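Local coordinates for hypothetical protein (Parabacteroides merdae, PDB 4OO3) that is of unknown function but is probably an oxidoreductase that binds a nicotinamide dinucleotide through an N-terminal Rossmann domain joined to a larger C-terminal domain, at residues A[20-23]-A[24-28]; A[45-48]-A[49-53]; A[54-57]-A[58-62]; A[401-404]-A[405-409]. All coordinates share one frame; numbering follows the deposited sequence. Where two conformers were deposited one is given.

Each contact is local, along one helix or at its end. Contacts 2 and 3 share helix 47-61, over its first and second halves; each has two buried and three exposed residues, among them Phe47 and Gln57, and they lie farther from the chain's centre than the others. Contacts 1 and 4 have four buried residues each; contact 4 also has two exposed, contact 1 none. Contact 1, on helix 22-26, touches all three others: His52 of contact 2, Phe59 of contact 3 and Thr403 of contact 4. Polar groups mark contacts 1 to 3, with a histidine cap, a water bridge and a threonine hydroxyl; mid-helix contact 4 relies on main-chain bonds.

Contact 1 of 4, residues A[20-23]-A[24-28]; sequences GHFH and AALVQ
His21 O accepts the amide of Ala24 at 3.2 Å from O to N, the donor standing above the carbonyl plane, where helix 22-26 begins. His21 is also the N-cap residue: its ring nitrogen ND1 accepts the amide of His23 over 3.2 Å, from ND1 to N, in a nearly straight bond (N-H...N 170°), although the donor sits 27° out of the imidazole plane. Phe22 O takes the amide of Leu26 at 2.9 Å from O to N and a weak bond from Ala25 N, and another weak bond joins Val27 N to His23 O.

The two imidazoles also meet. CE1 of the His21 ring lies 3.4 Å above the plane of the His23 ring, over its centre, while CD2 of His23 meets the His21 ring at its edge.

Apolar contacts gather on Leu26, whose CG is anti to the backbone N (chi1 -166°). In one of the two Phe22 conformers CD1 sits by the Phe22 ring and CD2 lies between Phe22 and His23, 3.9 Å from His23 CD2. Replacing Leu26 by alanine removes both methyls and is likely to open a gap beside His23 CD2 and Phe22, with the Phe22 ring less confined.

His23 would keep its polar partners, Asp118 at ND1 and His395 at NE2. The helix is the crossover between parallel strands 14-17 and 38-43; Leu26 packs on Glu396 and Phe399 of helix 395-412, while Ala24 and Ala25 lie against helix 47-61.

Contact 2 of 4, residues A[45-48]-A[49-53]; sequences TGFD and VDEHL
Phe47 presents one ring face to Glu51, one helical turn on, whose CG methylene sits 3.6 Å from the ring centroid and 19° off the normal. This is a CH-pi contact, displaced toward the rim so that CG comes nearest to Phe47 CZ, at 3.4 Å. The Phe47 ring is swung over by a first torsion with CG anti to the backbone N (chi1 176°), whereas Glu51 bends at chi2 (-62°) and brings its carboxylate almost parallel to the ring. Its OE2 forms a salt bridge with Lys54.

Beneath this pair, Phe47 O accepts the Glu51 amide at 2.9 Å from O to N, and Asp48 O accepts that of His52.

Gly46, the N-cap residue, has its carbonyl O bonded by Asp50 N at 3.2 Å. The same oxygen has Val49 CG1 at 3.4 Å. The Asp50 carboxylate turns back toward the start of the helix, where a water bridges it to the main chain: the water accepts from Gly46 N at 2.7 Å and donates to Asp50 OD1 at 2.9 Å. At the backbone angles of Gly46 a CB would collide with the carbonyl oxygen of Thr45, so glycine suits this place.

Asp48 OD2 is bonded to Trp205, and Val49 packs on Val41 and Ala43 of strand 38-43. A glycine N-cap and water-bridged first turn thus open helix 47-61, the crossover from strand 38-43 to strand 70-75 in a Rossmann beta-alpha-beta unit.

Contact 3 of 4, residues A[54-57]-A[58-62]; sequences KRIQ and GFNTR
Gln57 O is gripped by Thr61, whose hydroxyl OG1 donates to it at 2.8 Å while the Thr61 amide adds a weak bond to the same oxygen. The first torsion of Thr61 (chi1 52°) sets OG1 between its own N and carbonyl carbon, folded back along the helix. Three stronger main-chain bonds precede it: Gly58 N to Lys54 O at 2.9 Å, Phe59 N to Arg55 O, and Asn60 N to Ile56 O.

Side-chain amides add a weaker link. Gln57, bent at chi2, offers OE1 to Asn60 ND2 at 3.4 Å, a weak bond between amide planes 79° apart. The firmer partners of Asn60 are Thr67, through OD1, and the carbonyl of Trp69, through ND2.

Packing is led by Phe59. Its ring lies across the Arg55 carbonyl, with Arg55 O 3.3 Å above the plane and over the centre, and its CD2 is 4.4 Å from Ile56 CD1. The ring also meets Ala25 of helix 22-26 and Lys29. A serine in place of Phe59 would probably open a gap beside Ile56 and Ala25, with Arg55 O losing the cover of the ring.

The Thr61 hydroxyl thus reinforces a weak main-chain bond to Gln57 O near the end of helix 47-61, while Asn60, with backbone bonding between Phe59 and Thr67 beside it, ties this end to the residues leading into strand 70-75.

Contact 4 of 4, residues A[401-404]-A[405-409]; sequences QVTE and HFLDY
Leu407 curls back on Thr403, one turn earlier: with CG anti to its carbonyl carbon (chi1 -66°) the side chain lies over the Thr403 carbonyl, CG 3.4 Å from Thr403 O. Its CD1 branch continues to the methyl of Thr403, 4.3 Å from CG2. The same oxygen takes the Leu407 amide at 2.8 Å from O to N, so a polar bond and a methine share it. The Thr403 hydroxyl turns the other way along the helix and bonds to Phe399 O.

His405 and Phe406 both have CG beside the carbonyl carbon, and their rings swing away from the preceding turn, to which CB comes nearest. Phe406 CB is 3.4 Å from Thr403 O, and the ring goes on to Met144 and to Tyr146. Helix 395-412 belongs to the C-terminal part of the chain, yet it packs through Val402 and Phe406 on Tyr146 of 145-147, an edge strand of the parallel Rossmann sheet. The His405 ring takes Tyr409 CD2 3.2 Å above one face, offset toward the rim, while His405 CD2 meets the tyrosine ring in plane at its edge.

On the exposed side, Glu404 is extended beyond CG. Its OE1 and Asp408 OD2 are 6.3 Å apart and not in contact. Asp408 is paired instead with Lys411, in a salt bridge through OD1.

Contact 1 of 4, residues A[20-23]-A[24-28]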
# COMPACT_ATOMS: atom_id res chain seq x y z
N GLY A 20 -14.09 -6.27 -4.23
CA GLY A 20 -13.66 -6.46 -5.62
C GLY A 20 -12.18 -6.71 -5.78
O GLY A 20 -11.68 -6.68 -6.90
N HIS A 21 -11.49 -6.98 -4.68
CA HIS A 21 -10.07 -7.30 -4.67
C HIS A 21 -9.82 -8.40 -3.62
O HIS A 21 -10.59 -8.54 -2.68
CB HIS A 21 -9.25 -6.04 -4.35
CG HIS A 21 -7.78 -6.20 -4.57
ND1 HIS A 21 -6.91 -6.58 -3.58
CD2 HIS A 21 -7.03 -6.03 -5.69
CE1 HIS A 21 -5.68 -6.65 -4.06
NE2 HIS A 21 -5.73 -6.32 -5.34
N PHE A 22 -8.75 -9.18 -3.79
CA PHE A 22 -8.34 -10.26 -2.87
C PHE A 22 -8.21 -9.79 -1.42
O PHE A 22 -8.47 -10.54 -0.48
CB PHE A 22 -7.00 -10.85 -3.37
CG PHE A 22 -6.35 -11.84 -2.42
CD1 PHE A 22 -7.08 -12.87 -1.84
CD2 PHE A 22 -4.99 -11.77 -2.17
CE1 PHE A 22 -6.48 -13.78 -0.99
CE2 PHE A 22 -4.37 -12.69 -1.33
CZ PHE A 22 -5.12 -13.69 -0.74
N HIS A 23 -7.78 -8.54 -1.24
CA HIS A 23 -7.56 -8.00 0.12
C HIS A 23 -8.82 -7.94 0.98
O HIS A 23 -8.73 -8.06 2.20
CB HIS A 23 -6.90 -6.62 0.06
CG HIS A 23 -5.49 -6.65 -0.45
ND1 HIS A 23 -4.80 -5.51 -0.78
CD2 HIS A 23 -4.66 -7.68 -0.70
CE1 HIS A 23 -3.60 -5.83 -1.20
NE2 HIS A 23 -3.49 -7.15 -1.16
N ALA A 24 -9.98 -7.78 0.35
CA ALA A 24 -11.24 -7.90 1.08
C ALA A 24 -11.32 -9.25 1.80
O ALA A 24 -11.78 -9.33 2.94
CB ALA A 24 -12.43 -7.73 0.13
N ALA A 25 -10.86 -10.31 1.14
CA ALA A 25 -10.86 -11.64 1.75
C ALA A 25 -9.66 -11.86 2.66
O ALA A 25 -9.77 -12.52 3.68
CB ALA A 25 -10.90 -12.72 0.67
N LEU A 26 -8.51 -11.29 2.30
CA LEU A 26 -7.28 -11.52 3.05
C LEU A 26 -7.42 -11.14 4.52
O LEU A 26 -6.76 -11.71 5.37
CB LEU A 26 -6.11 -10.75 2.42
CG LEU A 26 -4.68 -11.10 2.83
CD1 LEU A 26 -4.47 -12.60 2.82
CD2 LEU A 26 -3.69 -10.41 1.91
N VAL A 27 -8.28 -10.17 4.80
CA VAL A 27 -8.60 -9.80 6.18
C VAL A 27 -9.06 -11.01 6.99
O VAL A 27 -8.79 -11.10 8.19
CB VAL A 27 -9.69 -8.70 6.23
CG1 VAL A 27 -10.20 -8.49 7.65
CG2 VAL A 27 -9.15 -7.39 5.67
N GLN A 28 -9.77 -11.92 6.32
CA GLN A 28 -10.35 -13.09 6.96
C GLN A 28 -9.52 -14.37 6.76
O GLN A 28 -9.99 -15.47 7.06
CB GLN A 28 -11.76 -13.31 6.41
CG GLN A 28 -12.73 -12.19 6.74
CD GLN A 28 -14.11 -12.46 6.19
OE1 GLN A 28 -14.70 -13.52 6.44
NE2 GLN A 28 -14.63 -11.52 5.41

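Contact 2 of 4, residues A[45-48]-A[49-53]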
# COMPACT_ATOMS: atom_id res chain seq x y z
N THR A 45 -24.84 -8.00 -7.34
CA THR A 45 -24.64 -9.33 -7.89
C THR A 45 -23.50 -9.26 -8.90
O THR A 45 -23.24 -8.20 -9.46
CB THR A 45 -25.89 -9.83 -8.64
OG1 THR A 45 -26.23 -8.90 -9.67
CG2 THR A 45 -27.08 -9.99 -7.69
N GLY A 46 -22.80 -10.37 -9.11
CA GLY A 46 -21.81 -10.43 -10.17
C GLY A 46 -20.49 -11.08 -9.81
O GLY A 46 -20.33 -11.63 -8.73
N PHE A 47 -19.56 -10.99 -10.75
CA PHE A 47 -18.25 -11.60 -10.65
C PHE A 47 -17.50 -11.25 -9.36
O PHE A 47 -16.99 -12.14 -8.68
CB PHE A 47 -17.43 -11.16 -11.87
CG PHE A 47 -16.00 -11.64 -11.85
CD1 PHE A 47 -15.69 -12.94 -12.21
CD2 PHE A 47 -14.97 -10.78 -11.50
CE1 PHE A 47 -14.38 -13.38 -12.20
CE2 PHE A 47 -13.66 -11.21 -11.48
CZ PHE A 47 -13.36 -12.52 -11.84
N ASP A 48 -17.43 -9.96 -9.04
CA ASP A 48 -16.61 -9.48 -7.93
C ASP A 48 -16.97 -10.15 -6.60
O ASP A 48 -16.10 -10.70 -5.94
CB ASP A 48 -16.69 -7.95 -7.79
CG ASP A 48 -16.03 -7.21 -8.95
OD1 ASP A 48 -15.15 -7.76 -9.64
OD2 ASP A 48 -16.39 -6.03 -9.15
N VAL A 49 -18.24 -10.12 -6.22
CA VAL A 49 -18.69 -10.77 -4.97
C VAL A 49 -18.57 -12.30 -5.01
O VAL A 49 -18.21 -12.90 -4.01
CB VAL A 49 -20.14 -10.37 -4.57
CG1 VAL A 49 -21.17 -10.92 -5.56
CG2 VAL A 49 -20.45 -10.84 -3.15
N ASP A 50 -18.86 -12.91 -6.15
CA ASP A 50 -18.72 -14.37 -6.31
C ASP A 50 -17.28 -14.80 -6.06
O ASP A 50 -17.03 -15.81 -5.41
CB ASP A 50 -19.15 -14.83 -7.71
CG ASP A 50 -20.63 -14.63 -7.98
OD1 ASP A 50 -21.41 -14.41 -7.02
OD2 ASP A 50 -21.02 -14.71 -9.16
N GLU A 51 -16.34 -14.03 -6.61
CA GLU A 51 -14.93 -14.32 -6.40
C GLU A 51 -14.52 -14.12 -4.94
O GLU A 51 -13.72 -14.89 -4.42
CB GLU A 51 -14.06 -13.44 -7.30
CG GLU A 51 -14.18 -13.79 -8.76
CD GLU A 51 -13.72 -15.20 -9.05
OE1 GLU A 51 -12.52 -15.46 -8.90
OE2 GLU A 51 -14.57 -16.03 -9.42
N HIS A 52 -15.08 -13.11 -4.29
CA HIS A 52 -14.80 -12.89 -2.89
C HIS A 52 -15.28 -14.07 -2.06
O HIS A 52 -14.55 -14.57 -1.20
CB HIS A 52 -15.44 -11.61 -2.37
CG HIS A 52 -15.39 -11.48 -0.89
ND1 HIS A 52 -14.27 -11.06 -0.21
CD2 HIS A 52 -16.31 -11.78 0.06
CE1 HIS A 52 -14.50 -11.08 1.09
NE2 HIS A 52 -15.74 -11.51 1.28
N LEU A 53 -16.51 -14.52 -2.31
CA LEU A 53 -17.10 -15.62 -1.56
C LEU A 53 -16.32 -16.93 -1.75
O LEU A 53 -16.17 -17.69 -0.79
CB LEU A 53 -18.57 -15.82 -1.93
CG LEU A 53 -19.51 -14.67 -1.54
CD1 LEU A 53 -20.94 -14.99 -1.96
CD2 LEU A 53 -19.44 -14.36 -0.06
O HOH W 1 -23.60 -12.66 -7.90

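Contact 3 of 4, residues A[54-57]-A[58-62]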
# COMPACT_ATOMS: atom_id res chain seq x y z
N LYS A 54 -15.84 -17.18 -2.97
CA LYS A 54 -14.95 -18.33 -3.23
C LYS A 54 -13.71 -18.33 -2.35
O LYS A 54 -13.32 -19.37 -1.82
CB LYS A 54 -14.48 -18.35 -4.69
CG LYS A 54 -15.47 -18.93 -5.68
CD LYS A 54 -14.72 -19.49 -6.88
CE LYS A 54 -15.62 -19.65 -8.10
NZ LYS A 54 -15.82 -18.35 -8.79
N ARG A 55 -13.08 -17.17 -2.21
CA ARG A 55 -11.86 -17.05 -1.42
C ARG A 55 -12.12 -17.38 0.04
O ARG A 55 -11.35 -18.11 0.66
CB ARG A 55 -11.29 -15.64 -1.52
CG ARG A 55 -10.72 -15.32 -2.89
CD ARG A 55 -10.48 -13.84 -3.07
NE ARG A 55 -10.22 -13.54 -4.47
CZ ARG A 55 -10.78 -12.56 -5.17
NH1 ARG A 55 -11.64 -11.70 -4.63
NH2 ARG A 55 -10.46 -12.43 -6.45
N ILE A 56 -13.22 -16.85 0.58
CA ILE A 56 -13.60 -17.14 1.97
C ILE A 56 -13.83 -18.63 2.19
O ILE A 56 -13.41 -19.19 3.20
CB ILE A 56 -14.89 -16.42 2.39
CG1 ILE A 56 -14.75 -14.89 2.24
CG2 ILE A 56 -15.24 -16.79 3.83
CD1 ILE A 56 -13.63 -14.26 3.05
N GLN A 57 -14.54 -19.27 1.26
CA GLN A 57 -14.86 -20.68 1.40
C GLN A 57 -13.61 -21.55 1.26
O GLN A 57 -13.53 -22.61 1.88
CB GLN A 57 -15.95 -21.09 0.40
CG GLN A 57 -16.50 -22.50 0.62
CD GLN A 57 -17.21 -22.67 1.96
OE1 GLN A 57 -17.53 -21.70 2.64
NE2 GLN A 57 -17.48 -23.92 2.32
N GLY A 58 -12.65 -21.09 0.45
CA GLY A 58 -11.33 -21.72 0.39
C GLY A 58 -10.62 -21.70 1.74
O GLY A 58 -10.00 -22.69 2.14
N PHE A 59 -10.71 -20.57 2.44
CA PHE A 59 -10.18 -20.50 3.80
C PHE A 59 -10.90 -21.47 4.75
O PHE A 59 -10.27 -22.08 5.61
CB PHE A 59 -10.28 -19.07 4.37
CG PHE A 59 -9.61 -18.00 3.53
CD1 PHE A 59 -8.53 -18.30 2.70
CD2 PHE A 59 -10.03 -16.68 3.62
CE1 PHE A 59 -7.92 -17.30 1.95
CE2 PHE A 59 -9.42 -15.68 2.88
CZ PHE A 59 -8.36 -15.99 2.05
N ASN A 60 -12.21 -21.62 4.58
CA ASN A 60 -13.01 -22.52 5.43
C ASN A 60 -12.76 -24.01 5.18
O ASN A 60 -13.06 -24.83 6.04
CB ASN A 60 -14.52 -22.26 5.24
CG ASN A 60 -15.01 -20.98 5.89
OD1 ASN A 60 -14.26 -20.26 6.57
ND2 ASN A 60 -16.28 -20.68 5.68
N THR A 61 -12.26 -24.35 4.00
CA THR A 61 -12.10 -25.76 3.60
C THR A 61 -10.64 -26.19 3.48
O THR A 61 -10.36 -27.30 3.03
CB THR A 61 -12.77 -26.01 2.23
OG1 THR A 61 -12.30 -25.05 1.28
CG2 THR A 61 -14.28 -25.88 2.36
N ARG A 62 -9.70 -25.32 3.86
CA ARG A 62 -8.28 -25.63 3.72
C ARG A 62 -7.83 -26.62 4.79
O ARG A 62 -8.45 -26.72 5.84
CB ARG A 62 -7.43 -24.36 3.78
CG ARG A 62 -7.16 -23.86 5.19
CD ARG A 62 -6.49 -22.50 5.19
NE ARG A 62 -6.52 -21.93 6.54
CZ ARG A 62 -6.60 -20.63 6.83
NH1 ARG A 62 -6.65 -19.72 5.87
NH2 ARG A 62 -6.62 -20.24 8.10

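Contact 4 of 4, residues A[401-404]-A[405-409]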
# COMPACT_ATOMS: atom_id res chain seq x y z
N GLN A 401 -0.34 -8.43 9.80
CA GLN A 401 0.21 -7.57 10.85
C GLN A 401 -0.57 -6.26 10.93
O GLN A 401 -0.84 -5.77 12.02
CB GLN A 401 1.69 -7.28 10.61
CG GLN A 401 2.62 -8.44 10.89
CD GLN A 401 4.05 -8.13 10.49
OE1 GLN A 401 4.64 -7.15 10.96
NE2 GLN A 401 4.63 -8.97 9.62
N VAL A 402 -0.93 -5.71 9.77
CA VAL A 402 -1.71 -4.48 9.72
C VAL A 402 -3.09 -4.70 10.33
O VAL A 402 -3.56 -3.89 11.13
CB VAL A 402 -1.87 -3.93 8.28
CG1 VAL A 402 -2.69 -2.64 8.27
CG2 VAL A 402 -0.51 -3.68 7.64
N THR A 403 -3.73 -5.80 9.95
CA THR A 403 -5.07 -6.13 10.46
C THR A 403 -5.05 -6.26 11.99
O THR A 403 -5.91 -5.71 12.67
CB THR A 403 -5.63 -7.42 9.81
OG1 THR A 403 -5.55 -7.30 8.39
CG2 THR A 403 -7.06 -7.64 10.20
N GLU A 404 -4.05 -6.98 12.50
CA GLU A 404 -3.82 -7.12 13.95
C GLU A 404 -3.60 -5.78 14.63
O GLU A 404 -4.15 -5.54 15.71
CB GLU A 404 -2.61 -7.99 14.23
CG GLU A 404 -2.80 -9.46 13.92
CD GLU A 404 -1.49 -10.23 13.95
OE1 GLU A 404 -0.65 -9.96 14.85
OE2 GLU A 404 -1.29 -11.10 13.07
N HIS A 405 -2.78 -4.93 14.01
CA HIS A 405 -2.54 -3.58 14.52
C HIS A 405 -3.87 -2.82 14.61
O HIS A 405 -4.14 -2.16 15.61
CB HIS A 405 -1.51 -2.84 13.65
CG HIS A 405 -1.23 -1.43 14.10
ND1 HIS A 405 -1.94 -0.34 13.63
CD2 HIS A 405 -0.30 -0.93 14.95
CE1 HIS A 405 -1.47 0.76 14.19
NE2 HIS A 405 -0.47 0.44 14.99
N PHE A 406 -4.70 -2.95 13.57
CA PHE A 406 -6.01 -2.30 13.53
C PHE A 406 -6.94 -2.83 14.62
O PHE A 406 -7.58 -2.05 15.33
CB PHE A 406 -6.66 -2.46 12.15
CG PHE A 406 -8.06 -1.92 12.05
CD1 PHE A 406 -8.28 -0.57 11.83
CD2 PHE A 406 -9.16 -2.76 12.19
CE1 PHE A 406 -9.57 -0.07 11.75
CE2 PHE A 406 -10.44 -2.26 12.10
CZ PHE A 406 -10.65 -0.91 11.88
N LEU A 407 -7.01 -4.15 14.77
CA LEU A 407 -7.84 -4.76 15.82
C LEU A 407 -7.39 -4.39 17.24
O LEU A 407 -8.23 -4.30 18.14
CB LEU A 407 -7.87 -6.28 15.66
CG LEU A 407 -8.57 -6.81 14.41
CD1 LEU A 407 -8.29 -8.29 14.24
CD2 LEU A 407 -10.06 -6.55 14.46
N ASP A 408 -6.09 -4.20 17.45
CA ASP A 408 -5.58 -3.69 18.73
C ASP A 408 -6.07 -2.27 18.97
O ASP A 408 -6.61 -1.96 20.02
CB ASP A 408 -4.05 -3.65 18.76
CG ASP A 408 -3.45 -4.88 19.39
OD1 ASP A 408 -3.95 -5.30 20.45
OD2 ASP A 408 -2.47 -5.40 18.83
N TYR A 409 -5.86 -1.41 17.98
CA TYR A 409 -6.13 -0.01 18.17
C TYR A 409 -7.62 0.31 18.28
O TYR A 409 -7.98 1.36 18.82
CB TYR A 409 -5.38 0.85 17.15
CG TYR A 409 -4.01 1.19 17.69
CD1 TYR A 409 -3.88 2.07 18.78
CD2 TYR A 409 -2.85 0.60 17.18
CE1 TYR A 409 -2.64 2.37 19.31
CE2 TYR A 409 -1.61 0.90 17.72
CZ TYR A 409 -1.51 1.78 18.78
OH TYR A 409 -0.27 2.09 19.32